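Local atomic coordinates of plasmin and fibronectin-binding protein A (Streptococcus pneumoniae, PDB entry 4MR0), a protein that acts as a fibronectin-dependent adhesin and invasin, binding human fibronectin, plasmin, plasminogen and serum albumin at the bacterial surface. Residues V346-T351 with D372-A377; V403-S408 with D442-A447; V413-Y418 with I448-D453; E435-I440 with V470-S475; E479-E484 with G502-V507. One frame throughout, in Å; residues are numbered along the deposited sequence.

How the contacts relate
The five contacts lie within one stretch of a right-handed parallel beta-helix, with centres about 11 to 20 Å apart. Contacts 3 and 5 pair neighbours in the sheet of strands 377-381, 410-415, 445-451, 483-486 and 506-509, and contact 1 adds a single bridge, T347 to A377, at its outer strand 377-381. Contact 4 belongs to another face, pairing strand 431-440 with 462-473. Contact 2 lies between a loop after strand 387-396 and the turn leading into strand 445-451. Along the chain, contact 1 closes before the others open, contacts 2, 3 and 4 interleave, and contact 5 follows. F438 of contact 4 packs on V413 and I448 of contact 3, tying two faces together across the core of this adhesin domain.

Contact 1. Residues V346-T351 with D372-A377; sequences VTAIGT and DNMMYA
The carbonyl oxygen of V346 is the acceptor on which this contact turns, because two successive backbone N-H groups of the other segment converge on it. Y376 N donates to V346 O at 2.8 Å, in the carbonyl plane and on a lone pair. A377 N reaches the same V346 O at 3.1 Å with a straighter N-H...O angle of 159°. In return, A348 N donates to A377 O at 3.2 Å, and the CA-H of T347 points at the same A377 O. T347 and A377 thus form a single parallel bridge where the chain bends into the next face of the beta-helix; V346-A348 end the second PbH1 repeat and D372-A377 lie in the third. Beyond the pair, V346 N is satisfied by Q288 OE1 and M374 O by K396 NZ.

Apolar groups close round these bonds. Extended through chi1 and chi2, then bent at chi3 (93°), M375 brings CE against both valine methyls, 3.4 Å from V346 CG2, which is tighter than usual for two carbons. On the other branch, V346 CG1 meets Y376 CB at 3.7 Å. T347 OG1 sits at the edge of the Y376 ring, near its plane and closest to CD2, while M374 SD reaches A348 CB at 4.1 Å.

Coil is therefore held to coil by main-chain groups, with Y376 CB (3.3 Å) and M374 CB (3.9 Å) lying close to the doubly used V346 O. In this buried setting the bonds probably face little competition from water.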
# COMPACT_ATOMS: atom_id res chain seq x y z
N VAL A 346 4.64 4.92 6.40
CA VAL A 346 5.87 4.47 5.76
C VAL A 346 5.56 4.07 4.31
O VAL A 346 6.17 4.58 3.36
CB VAL A 346 6.48 3.27 6.52
CG1 VAL A 346 7.73 2.77 5.80
CG2 VAL A 346 6.83 3.69 7.94
N THR A 347 4.60 3.17 4.15
CA THR A 347 4.18 2.68 2.84
C THR A 347 2.66 2.67 2.89
O THR A 347 2.07 2.02 3.75
CB THR A 347 4.69 1.26 2.58
OG1 THR A 347 6.12 1.29 2.46
CG2 THR A 347 4.10 0.69 1.29
N ALA A 348 2.01 3.38 1.97
CA ALA A 348 0.55 3.42 1.99
C ALA A 348 -0.12 2.11 1.59
O ALA A 348 -1.01 1.62 2.29
CB ALA A 348 0.05 4.56 1.09
N ILE A 349 0.31 1.54 0.47
CA ILE A 349 -0.31 0.32 -0.05
C ILE A 349 0.67 -0.66 -0.64
O ILE A 349 1.63 -0.27 -1.31
CB ILE A 349 -1.32 0.67 -1.18
CG1 ILE A 349 -2.31 1.73 -0.71
CG2 ILE A 349 -2.07 -0.59 -1.63
CD1 ILE A 349 -3.13 2.35 -1.84
N GLY A 350 0.44 -1.95 -0.41
CA GLY A 350 1.30 -2.95 -1.01
C GLY A 350 1.46 -4.21 -0.20
O GLY A 350 0.58 -4.58 0.57
N THR A 351 2.57 -4.90 -0.42
CA THR A 351 2.88 -6.10 0.33
C THR A 351 4.36 -6.39 0.12
O THR A 351 5.00 -5.82 -0.78
CB THR A 351 2.01 -7.30 -0.09
OG1 THR A 351 2.12 -8.33 0.91
CG2 THR A 351 2.43 -7.86 -1.44
N ASP A 372 0.38 11.70 0.53
CA ASP A 372 1.01 12.91 1.05
C ASP A 372 2.26 12.77 1.92
O ASP A 372 2.17 12.71 3.15
CB ASP A 372 -0.04 13.72 1.80
CG ASP A 372 0.30 15.20 1.89
OD1 ASP A 372 1.41 15.59 1.48
OD2 ASP A 372 -0.55 15.96 2.39
N ASN A 373 3.41 12.73 1.26
CA ASN A 373 4.70 12.65 1.94
C ASN A 373 4.97 11.34 2.70
O ASN A 373 5.32 11.38 3.88
CB ASN A 373 4.85 13.86 2.89
CG ASN A 373 6.29 14.15 3.25
OD1 ASN A 373 7.18 14.14 2.40
ND2 ASN A 373 6.53 14.45 4.53
N MET A 374 4.82 10.20 2.03
CA MET A 374 5.09 8.91 2.67
C MET A 374 6.59 8.82 2.92
O MET A 374 7.38 9.42 2.18
CB MET A 374 4.65 7.75 1.76
CG MET A 374 3.27 7.15 2.10
SD MET A 374 1.81 8.20 1.94
CE MET A 374 1.89 9.14 3.52
N MET A 375 6.99 8.07 3.94
CA MET A 375 8.40 7.93 4.28
C MET A 375 9.18 7.02 3.33
O MET A 375 10.36 7.25 3.08
CB MET A 375 8.53 7.40 5.72
CG MET A 375 9.95 7.16 6.18
SD MET A 375 10.02 6.47 7.86
CE MET A 375 10.06 4.79 7.51
N TYR A 376 8.52 6.01 2.79
CA TYR A 376 9.21 5.09 1.90
C TYR A 376 8.59 4.93 0.52
O TYR A 376 9.31 4.89 -0.49
CB TYR A 376 9.31 3.72 2.58
CG TYR A 376 10.15 2.71 1.83
CD1 TYR A 376 11.33 3.09 1.19
CD2 TYR A 376 9.79 1.36 1.78
CE1 TYR A 376 12.13 2.17 0.53
CE2 TYR A 376 10.58 0.43 1.13
CZ TYR A 376 11.75 0.83 0.50
OH TYR A 376 12.54 -0.08 -0.15
N ALA A 377 7.26 4.85 0.47
CA ALA A 377 6.60 4.68 -0.81
C ALA A 377 5.09 4.81 -0.71
O ALA A 377 4.50 4.52 0.33
CB ALA A 377 6.94 3.31 -1.38

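Contact 2. Residues V403-S408 with D442-A447; sequences VHYRES and DPKTKA
Y405 and D442 meet tip to tip, the phenol OH donating to D442 OD1 at the short distance of 2.5 Å. OD1 is met on its syn side, 22° out of the carboxylate plane, and ring and carboxylate stand 81° apart. The other oxygen is held from its own segment: T445 OG1 donates to D442 OD2 at 2.7 Å on the anti lone pair. D442 also opens a type I beta turn that closes with T445 N on D442 O, and K444 N adds a weak bond to OD1. This polar knot, around a buried aspartate, is the tight part.

Toward the surface, where E407 lies exposed, the lysine chain makes close carbon-oxygen contacts but no direct hydrogen bond. K444 crosses Y405 at about a right angle, its CD 3.2 Å from Y405 OH, and its CE passes 3.1 Å from E407 O. K444 NZ and E407 OE2 form salt bridges with E479 and K399. A water links the two segments, donating to R406 O and to D442 OD2 (2.9 Å).

The contact fastens a loop to the turn entering strand 445-451 of the beta-helix. With hydroxyls, water and a weak N-H all directed at it, the D442 carboxylate is probably stabilised as the anion.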
# COMPACT_ATOMS: atom_id res chain seq x y z
N VAL A 403 8.03 14.61 9.45
CA VAL A 403 8.16 14.04 10.79
C VAL A 403 9.01 12.79 10.63
O VAL A 403 9.93 12.53 11.40
CB VAL A 403 6.79 13.66 11.38
CG1 VAL A 403 6.98 13.02 12.74
CG2 VAL A 403 5.91 14.89 11.48
N HIS A 404 8.68 12.00 9.61
CA HIS A 404 9.40 10.78 9.31
C HIS A 404 10.24 10.99 8.05
O HIS A 404 9.77 11.59 7.09
CB HIS A 404 8.42 9.63 9.08
CG HIS A 404 7.74 9.16 10.32
ND1 HIS A 404 6.51 8.52 10.30
CD2 HIS A 404 8.12 9.20 11.62
CE1 HIS A 404 6.17 8.19 11.54
NE2 HIS A 404 7.13 8.59 12.36
N TYR A 405 11.48 10.52 8.08
CA TYR A 405 12.37 10.65 6.94
C TYR A 405 13.30 9.45 6.91
O TYR A 405 13.86 9.06 7.94
CB TYR A 405 13.19 11.94 7.00
CG TYR A 405 14.01 12.18 5.75
CD1 TYR A 405 13.40 12.58 4.56
CD2 TYR A 405 15.39 11.95 5.75
CE1 TYR A 405 14.15 12.75 3.39
CE2 TYR A 405 16.14 12.12 4.58
CZ TYR A 405 15.51 12.51 3.41
OH TYR A 405 16.25 12.64 2.25
N ARG A 406 13.47 8.88 5.72
CA ARG A 406 14.33 7.72 5.55
C ARG A 406 15.64 8.11 4.86
O ARG A 406 15.65 8.47 3.68
CB ARG A 406 13.59 6.67 4.72
CG ARG A 406 14.30 5.34 4.58
CD ARG A 406 13.31 4.27 4.16
NE ARG A 406 13.90 2.94 4.13
CZ ARG A 406 14.71 2.49 3.17
NH1 ARG A 406 15.03 3.27 2.15
NH2 ARG A 406 15.19 1.26 3.24
N GLU A 407 16.74 8.04 5.61
CA GLU A 407 18.06 8.38 5.09
C GLU A 407 18.45 7.53 3.89
O GLU A 407 19.17 7.98 3.01
CB GLU A 407 19.13 8.20 6.18
CG GLU A 407 19.06 9.23 7.30
CD GLU A 407 19.08 10.65 6.78
OE1 GLU A 407 19.85 10.93 5.84
OE2 GLU A 407 18.32 11.49 7.32
N SER A 408 17.96 6.29 3.87
CA SER A 408 18.25 5.36 2.79
C SER A 408 17.51 5.72 1.51
O SER A 408 17.75 5.13 0.45
CB SER A 408 17.88 3.94 3.22
OG SER A 408 18.97 3.05 3.05
N ASP A 442 12.43 16.06 -2.20
CA ASP A 442 13.50 15.31 -1.54
C ASP A 442 14.47 14.74 -2.57
O ASP A 442 14.07 13.97 -3.45
CB ASP A 442 12.90 14.18 -0.71
CG ASP A 442 13.96 13.27 -0.11
OD1 ASP A 442 14.96 13.80 0.42
OD2 ASP A 442 13.79 12.03 -0.16
N PRO A 443 15.76 15.11 -2.48
CA PRO A 443 16.75 14.61 -3.44
C PRO A 443 17.02 13.11 -3.38
O PRO A 443 17.63 12.55 -4.29
CB PRO A 443 17.99 15.44 -3.11
CG PRO A 443 17.83 15.76 -1.66
CD PRO A 443 16.36 16.08 -1.55
N LYS A 444 16.55 12.45 -2.32
CA LYS A 444 16.75 11.02 -2.16
C LYS A 444 15.54 10.20 -2.60
O LYS A 444 15.55 8.97 -2.50
CB LYS A 444 17.07 10.68 -0.71
CG LYS A 444 18.46 11.09 -0.24
CD LYS A 444 18.65 10.75 1.24
CE LYS A 444 20.12 10.56 1.59
NZ LYS A 444 20.93 11.78 1.28
N THR A 445 14.50 10.87 -3.09
CA THR A 445 13.29 10.17 -3.52
C THR A 445 13.17 9.96 -5.02
O THR A 445 13.28 10.89 -5.82
CB THR A 445 12.02 10.90 -3.01
OG1 THR A 445 11.94 10.76 -1.58
CG2 THR A 445 10.77 10.29 -3.63
N LYS A 446 12.94 8.70 -5.38
CA LYS A 446 12.77 8.27 -6.76
C LYS A 446 11.26 8.24 -6.99
O LYS A 446 10.50 7.80 -6.11
CB LYS A 446 13.37 6.87 -6.92
CG LYS A 446 13.59 6.42 -8.35
CD LYS A 446 14.06 4.97 -8.36
CE LYS A 446 15.45 4.83 -8.97
NZ LYS A 446 16.44 4.33 -7.98
N ALA A 447 10.80 8.69 -8.15
CA ALA A 447 9.37 8.70 -8.43
C ALA A 447 8.84 7.29 -8.70
O ALA A 447 7.96 6.79 -8.00
CB ALA A 447 9.07 9.60 -9.62
O HOH W 1 13.90 9.72 1.66

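Contact 3. Residues V413-Y418 with I448-D453; sequences VNAYSY and IRVAKD
V413-S417 and I448-D453 run parallel, 14° apart, with V413, N414 and A415 bridged in register to I448, R449 and V450. R449 N donates to V413 O, A415 N to R449 O, and A451 N to A415 O at 2.9 Å. V413, A415, I448 and V450 turn their side chains to one face, where A415 CB and V450 CG2 lie 4.3 Å apart. These are adjacent rungs of a parallel beta-helix, and that face looks into the core, toward I433 and F438.

N414 and R449 occupy the opposite face. R449 CG is anti to its backbone N; extended from CG to NE, the chain lies alongside N414, with amide and guanidinium planes 81° apart. NH1 gives N414 OD1 a bond of 3.0 Å, close to the guanidinium plane. NH1 and NH2 form a salt bridge to D453 OD2, both nitrogens on one oxygen and from the same face of the carboxylate plane; the NH2 bond is 2.6 Å. NE forms a salt bridge with E484 OE1, and A451 CB lies over one guanidinium face, offset toward the rim.

Past the strands, S417 N meets D453 OD1 at 2.9 Å. S417 OG donates on a lone pair of A451 O (3.0 Å), and a water gives hydrogens to A415 O and A451 O.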
# COMPACT_ATOMS: atom_id res chain seq x y z
N VAL A 413 6.66 4.84 -6.17
CA VAL A 413 6.01 3.66 -6.72
C VAL A 413 7.18 2.70 -6.84
O VAL A 413 8.18 3.01 -7.49
CB VAL A 413 5.39 3.90 -8.12
CG1 VAL A 413 4.94 2.57 -8.70
CG2 VAL A 413 4.19 4.82 -8.00
N ASN A 414 7.07 1.54 -6.21
CA ASN A 414 8.17 0.59 -6.23
C ASN A 414 7.68 -0.85 -6.37
O ASN A 414 7.35 -1.50 -5.38
CB ASN A 414 8.98 0.74 -4.93
CG ASN A 414 10.25 -0.09 -4.92
OD1 ASN A 414 10.54 -0.84 -5.85
ND2 ASN A 414 11.03 0.03 -3.84
N ALA A 415 7.62 -1.33 -7.61
CA ALA A 415 7.20 -2.71 -7.87
C ALA A 415 8.50 -3.49 -7.95
O ALA A 415 9.19 -3.44 -8.97
CB ALA A 415 6.46 -2.81 -9.20
N TYR A 416 8.83 -4.20 -6.88
CA TYR A 416 10.08 -4.94 -6.82
C TYR A 416 9.90 -6.45 -6.75
O TYR A 416 8.78 -6.95 -6.78
CB TYR A 416 10.90 -4.47 -5.61
CG TYR A 416 10.39 -4.97 -4.28
CD1 TYR A 416 9.21 -4.48 -3.72
CD2 TYR A 416 11.08 -5.97 -3.59
CE1 TYR A 416 8.72 -4.97 -2.50
CE2 TYR A 416 10.61 -6.47 -2.38
CZ TYR A 416 9.43 -5.96 -1.83
OH TYR A 416 8.99 -6.46 -0.63
N SER A 417 11.01 -7.17 -6.66
CA SER A 417 10.99 -8.62 -6.59
C SER A 417 11.46 -9.13 -5.23
O SER A 417 12.47 -8.67 -4.70
CB SER A 417 11.89 -9.20 -7.69
OG SER A 417 11.43 -8.81 -8.98
N TYR A 418 10.71 -10.07 -4.68
CA TYR A 418 11.02 -10.66 -3.38
C TYR A 418 12.41 -11.30 -3.41
O TYR A 418 12.74 -12.03 -4.35
CB TYR A 418 9.98 -11.73 -3.02
CG TYR A 418 10.10 -12.26 -1.61
CD1 TYR A 418 9.84 -11.43 -0.51
CD2 TYR A 418 10.49 -13.58 -1.36
CE1 TYR A 418 9.95 -11.90 0.80
CE2 TYR A 418 10.62 -14.06 -0.05
CZ TYR A 418 10.35 -13.22 1.02
OH TYR A 418 10.48 -13.66 2.32
N ILE A 448 9.40 6.66 -9.73
CA ILE A 448 8.96 5.34 -10.15
C ILE A 448 10.09 4.33 -10.28
O ILE A 448 11.15 4.63 -10.83
CB ILE A 448 8.26 5.41 -11.52
CG1 ILE A 448 7.06 6.36 -11.44
CG2 ILE A 448 7.84 4.03 -11.97
CD1 ILE A 448 6.45 6.68 -12.80
N ARG A 449 9.82 3.12 -9.81
CA ARG A 449 10.78 2.03 -9.88
C ARG A 449 10.07 0.70 -10.10
O ARG A 449 9.11 0.38 -9.41
CB ARG A 449 11.59 1.97 -8.58
CG ARG A 449 12.58 0.82 -8.51
CD ARG A 449 13.42 0.92 -7.24
NE ARG A 449 14.52 -0.04 -7.25
CZ ARG A 449 14.41 -1.32 -6.94
NH1 ARG A 449 13.23 -1.83 -6.57
NH2 ARG A 449 15.47 -2.11 -6.99
N VAL A 450 10.55 -0.06 -11.09
CA VAL A 450 10.01 -1.39 -11.39
C VAL A 450 11.25 -2.23 -11.60
O VAL A 450 12.06 -1.93 -12.48
CB VAL A 450 9.16 -1.41 -12.69
CG1 VAL A 450 8.74 -2.84 -13.02
CG2 VAL A 450 7.93 -0.54 -12.52
N ALA A 451 11.41 -3.28 -10.80
CA ALA A 451 12.63 -4.05 -10.97
C ALA A 451 12.67 -5.48 -10.48
O ALA A 451 11.83 -5.92 -9.70
CB ALA A 451 13.77 -3.28 -10.31
N LYS A 452 13.66 -6.20 -11.00
CA LYS A 452 13.96 -7.54 -10.56
C LYS A 452 15.33 -7.17 -10.02
O LYS A 452 16.34 -7.23 -10.73
CB LYS A 452 14.08 -8.55 -11.70
CG LYS A 452 14.23 -9.96 -11.14
CD LYS A 452 14.26 -11.04 -12.19
CE LYS A 452 15.55 -11.02 -12.98
NZ LYS A 452 15.67 -12.25 -13.80
N ASP A 453 15.33 -6.74 -8.76
CA ASP A 453 16.50 -6.24 -8.05
C ASP A 453 17.82 -6.99 -8.20
O ASP A 453 18.88 -6.39 -8.05
CB ASP A 453 16.14 -6.10 -6.56
CG ASP A 453 14.75 -5.54 -6.35
OD1 ASP A 453 13.76 -6.25 -6.63
OD2 ASP A 453 14.63 -4.37 -5.91
O HOH W 2 8.88 -5.76 -10.26

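Contact 4. Residues E435-I440 with V470-S475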
# COMPACT_ATOMS: atom_id res chain seq x y z
N GLU A 435 -0.75 8.08 -15.81
CA GLU A 435 -1.37 9.35 -15.45
C GLU A 435 -1.28 9.76 -13.98
O GLU A 435 -2.23 10.34 -13.44
CB GLU A 435 -2.84 9.31 -15.89
CG GLU A 435 -3.03 9.05 -17.39
CD GLU A 435 -4.32 8.31 -17.70
OE1 GLU A 435 -5.41 8.80 -17.33
OE2 GLU A 435 -4.24 7.23 -18.34
N ASN A 436 -0.16 9.46 -13.33
CA ASN A 436 0.03 9.84 -11.93
C ASN A 436 0.86 11.12 -11.91
O ASN A 436 1.64 11.38 -12.82
CB ASN A 436 0.79 8.74 -11.17
CG ASN A 436 0.03 7.43 -11.14
OD1 ASN A 436 -0.92 7.27 -10.38
ND2 ASN A 436 0.45 6.49 -11.97
N ILE A 437 0.69 11.92 -10.86
CA ILE A 437 1.45 13.16 -10.73
C ILE A 437 2.37 13.02 -9.53
O ILE A 437 1.93 12.60 -8.45
CB ILE A 437 0.55 14.39 -10.50
CG1 ILE A 437 -0.48 14.52 -11.62
CG2 ILE A 437 1.41 15.66 -10.43
CD1 ILE A 437 -1.65 13.56 -11.50
N PHE A 438 3.64 13.35 -9.71
CA PHE A 438 4.61 13.29 -8.62
C PHE A 438 5.21 14.68 -8.39
O PHE A 438 5.66 15.33 -9.33
CB PHE A 438 5.76 12.32 -8.94
CG PHE A 438 5.32 10.91 -9.26
CD1 PHE A 438 4.75 10.60 -10.49
CD2 PHE A 438 5.50 9.89 -8.33
CE1 PHE A 438 4.38 9.30 -10.81
CE2 PHE A 438 5.13 8.58 -8.63
CZ PHE A 438 4.56 8.28 -9.87
N ASN A 439 5.19 15.13 -7.13
CA ASN A 439 5.77 16.42 -6.76
C ASN A 439 6.83 16.08 -5.74
O ASN A 439 6.52 15.83 -4.57
CB ASN A 439 4.70 17.34 -6.16
CG ASN A 439 3.59 17.65 -7.15
OD1 ASN A 439 3.85 18.15 -8.24
ND2 ASN A 439 2.35 17.35 -6.76
N ILE A 440 8.08 16.05 -6.18
CA ILE A 440 9.20 15.68 -5.33
C ILE A 440 10.16 16.82 -5.00
O ILE A 440 10.62 17.54 -5.89
CB ILE A 440 9.98 14.53 -5.98
CG1 ILE A 440 9.04 13.34 -6.21
CG2 ILE A 440 11.16 14.13 -5.10
CD1 ILE A 440 9.62 12.23 -7.07
N VAL A 470 3.33 12.44 -14.85
CA VAL A 470 3.95 13.76 -14.77
C VAL A 470 4.80 13.84 -13.51
O VAL A 470 4.28 13.76 -12.39
CB VAL A 470 2.90 14.88 -14.74
CG1 VAL A 470 3.58 16.23 -14.52
CG2 VAL A 470 2.10 14.89 -16.03
N ILE A 471 6.10 13.99 -13.69
CA ILE A 471 7.02 14.08 -12.58
C ILE A 471 7.58 15.49 -12.43
O ILE A 471 8.26 15.99 -13.33
CB ILE A 471 8.18 13.09 -12.75
CG1 ILE A 471 7.63 11.66 -12.81
CG2 ILE A 471 9.19 13.24 -11.61
CD1 ILE A 471 8.69 10.58 -13.01
N ASN A 472 7.28 16.13 -11.31
CA ASN A 472 7.79 17.47 -11.03
C ASN A 472 8.84 17.35 -9.93
O ASN A 472 8.51 17.38 -8.74
CB ASN A 472 6.65 18.39 -10.57
CG ASN A 472 5.56 18.54 -11.61
OD1 ASN A 472 5.84 18.89 -12.75
ND2 ASN A 472 4.32 18.26 -11.22
N ASN A 473 10.09 17.19 -10.33
CA ASN A 473 11.17 17.05 -9.38
C ASN A 473 11.99 18.34 -9.24
O ASN A 473 12.79 18.67 -10.13
CB ASN A 473 12.10 15.90 -9.79
CG ASN A 473 13.07 15.51 -8.68
OD1 ASN A 473 13.29 16.27 -7.73
ND2 ASN A 473 13.67 14.33 -8.80
N ASN A 474 11.80 19.07 -8.14
CA ASN A 474 12.57 20.29 -7.91
C ASN A 474 13.46 20.16 -6.69
O ASN A 474 13.75 21.14 -6.01
CB ASN A 474 11.66 21.51 -7.76
CG ASN A 474 10.29 21.17 -7.25
OD1 ASN A 474 9.36 20.96 -8.03
ND2 ASN A 474 10.14 21.11 -5.93
N SER A 475 13.90 18.93 -6.42
CA SER A 475 14.79 18.68 -5.29
C SER A 475 16.16 19.19 -5.71
O SER A 475 16.47 19.24 -6.90
CB SER A 475 14.86 17.18 -5.00
OG SER A 475 15.50 16.49 -6.07
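Two successive coils of a right-handed parallel beta-helix, the fold of the pectate lyase-like superfamily, are laid side by side here, and on one face N439 and N472 are joined by a side-chain amide hydrogen bond. The axes of the short strands 437-440 and 470-473 approach to 4.7 Å and are only 6° from parallel. Their backbones alternate as donors and acceptors: V470 N to N436 O, F438 N to V470 O, N472 N to F438 O at 2.7 Å, I440 N to N472 O, and N474 N to I440 O.

On the face bearing I437, N439, V470 and N472, the two asparagine side chains point the same way. Both CG atoms lie anti to the carbonyl carbon, and nearly equal chi2 angles (about -55°) leave the amides nearly coplanar, 8° apart. N472 ND2 donates to N439 OD1 at 3.0 Å, and N439 ND2 to D395 OD1 in strand 387-396.

F438, I440, I471 and N473 turn to the buried face, with I440 CG2 4.0 Å from N473 OD1. I471 CG1 comes obliquely to F438 CD1 at 3.8 Å, and V470 O lies at the edge of the phenylalanine ring, near its plane. That ring also stacks with F394, continuing the column of core side chains. Where strand 470-473 ends, N473 makes an Asx turn: its OD1 takes S475 N at 3.0 Å and also S475 OG at 2.8 Å, while S475 OG is hydrogen-bonded to T478 OG1.

Contact 5. Residues E479-E484 with G502-V507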
# COMPACT_ATOMS: atom_id res chain seq x y z
N GLU A 479 19.88 12.62 -6.13
CA GLU A 479 20.84 11.53 -6.04
C GLU A 479 20.52 10.27 -6.84
O GLU A 479 21.24 9.27 -6.74
CB GLU A 479 21.02 11.16 -4.57
CG GLU A 479 21.64 12.26 -3.75
CD GLU A 479 21.50 12.03 -2.26
OE1 GLU A 479 21.76 10.89 -1.81
OE2 GLU A 479 21.14 12.99 -1.54
N GLN A 480 19.45 10.29 -7.63
CA GLN A 480 19.11 9.12 -8.44
C GLN A 480 18.12 9.50 -9.54
O GLN A 480 17.56 10.60 -9.53
CB GLN A 480 18.54 7.99 -7.58
CG GLN A 480 17.17 8.26 -6.98
CD GLN A 480 17.20 9.36 -5.95
OE1 GLN A 480 16.56 10.39 -6.11
NE2 GLN A 480 17.96 9.14 -4.88
N PRO A 481 17.88 8.59 -10.49
CA PRO A 481 16.96 8.82 -11.61
C PRO A 481 15.51 9.02 -11.18
O PRO A 481 15.12 8.65 -10.06
CB PRO A 481 17.12 7.56 -12.46
CG PRO A 481 18.49 7.06 -12.10
CD PRO A 481 18.52 7.27 -10.62
N ASN A 482 14.71 9.60 -12.07
CA ASN A 482 13.30 9.83 -11.79
C ASN A 482 12.52 8.54 -12.04
O ASN A 482 11.60 8.20 -11.29
CB ASN A 482 12.75 10.95 -12.68
CG ASN A 482 13.16 12.34 -12.20
OD1 ASN A 482 13.82 13.09 -12.92
ND2 ASN A 482 12.77 12.68 -10.98
N ILE A 483 12.90 7.82 -13.09
CA ILE A 483 12.24 6.57 -13.44
C ILE A 483 13.26 5.48 -13.71
O ILE A 483 14.08 5.60 -14.63
CB ILE A 483 11.35 6.74 -14.69
CG1 ILE A 483 10.28 7.80 -14.42
CG2 ILE A 483 10.71 5.40 -15.08
CD1 ILE A 483 9.42 8.12 -15.62
N GLU A 484 13.20 4.41 -12.92
CA GLU A 484 14.12 3.29 -13.07
C GLU A 484 13.39 2.00 -13.44
O GLU A 484 12.42 1.61 -12.79
CB GLU A 484 14.91 3.05 -11.78
CG GLU A 484 15.50 1.65 -11.69
CD GLU A 484 16.24 1.39 -10.39
OE1 GLU A 484 15.72 1.77 -9.32
OE2 GLU A 484 17.33 0.78 -10.45
N GLY A 502 15.51 17.50 -12.07
CA GLY A 502 16.29 16.36 -11.64
C GLY A 502 17.58 16.20 -12.42
O GLY A 502 18.05 17.14 -13.07
N LYS A 503 18.14 15.00 -12.36
CA LYS A 503 19.38 14.69 -13.06
C LYS A 503 19.07 13.79 -14.25
O LYS A 503 18.95 14.27 -15.38
CB LYS A 503 20.35 14.01 -12.09
CG LYS A 503 21.77 13.86 -12.59
CD LYS A 503 22.74 14.00 -11.42
CE LYS A 503 24.13 13.50 -11.76
NZ LYS A 503 24.14 12.01 -11.92
N GLU A 504 18.92 12.50 -13.99
CA GLU A 504 18.59 11.55 -15.05
C GLU A 504 17.07 11.45 -15.14
O GLU A 504 16.37 11.60 -14.14
CB GLU A 504 19.18 10.17 -14.75
CG GLU A 504 20.69 10.16 -14.66
CD GLU A 504 21.20 9.60 -13.34
OE1 GLU A 504 20.76 10.10 -12.28
OE2 GLU A 504 22.03 8.67 -13.37
N GLY A 505 16.56 11.21 -16.35
CA GLY A 505 15.13 11.10 -16.51
C GLY A 505 14.72 9.64 -16.38
O GLY A 505 14.23 9.22 -15.33
N ILE A 506 14.93 8.88 -17.44
CA ILE A 506 14.58 7.47 -17.46
C ILE A 506 15.82 6.58 -17.61
O ILE A 506 16.69 6.85 -18.44
CB ILE A 506 13.62 7.15 -18.63
CG1 ILE A 506 12.31 7.91 -18.44
CG2 ILE A 506 13.38 5.64 -18.72
CD1 ILE A 506 11.45 7.97 -19.70
N VAL A 507 15.88 5.54 -16.80
CA VAL A 507 16.98 4.59 -16.87
C VAL A 507 16.40 3.21 -17.09
O VAL A 507 15.59 2.73 -16.29
CB VAL A 507 17.82 4.56 -15.57
CG1 VAL A 507 18.88 3.46 -15.67
CG2 VAL A 507 18.49 5.91 -15.34
O HOH W 3 17.03 12.31 -11.54
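The carboxylate of E504 reaches over one side of the P481 ring, with OE1 3.7 Å from P481 N and 3.8 Å from P481 CG; K503 NZ makes only a long salt bridge to E504 OE1. At the CB-CG edge of the same ring sits V507, its CG2 only 3.4 Å from P481 CG, closer than carbons normally pack. A chi1 of 175° puts V507 CG1 anti to the backbone N and leaves CG2 beside that N, against the proline ring.

Further along, I483 and I506 run side by side on the buried face, I506 CG1 4.0 Å from I483 CB. The backbone binds them as a parallel pair: I483 N gives to G505 O at 3.0 Å and V507 N to I483 O at 2.8 Å. N482 N is shared more weakly between G505 O and E504 O. A water, donating to Q480 O and E504 O and accepting from K503 N, joins the looser leading ends.

The segments come from the fourth and fifth PbH1 repeats, and here strands 483-486 and 506-509 begin. Regular parallel pairing starts at I483; the approach to these strands relies instead on a proline contact, weak backbone bonds and one bridging water.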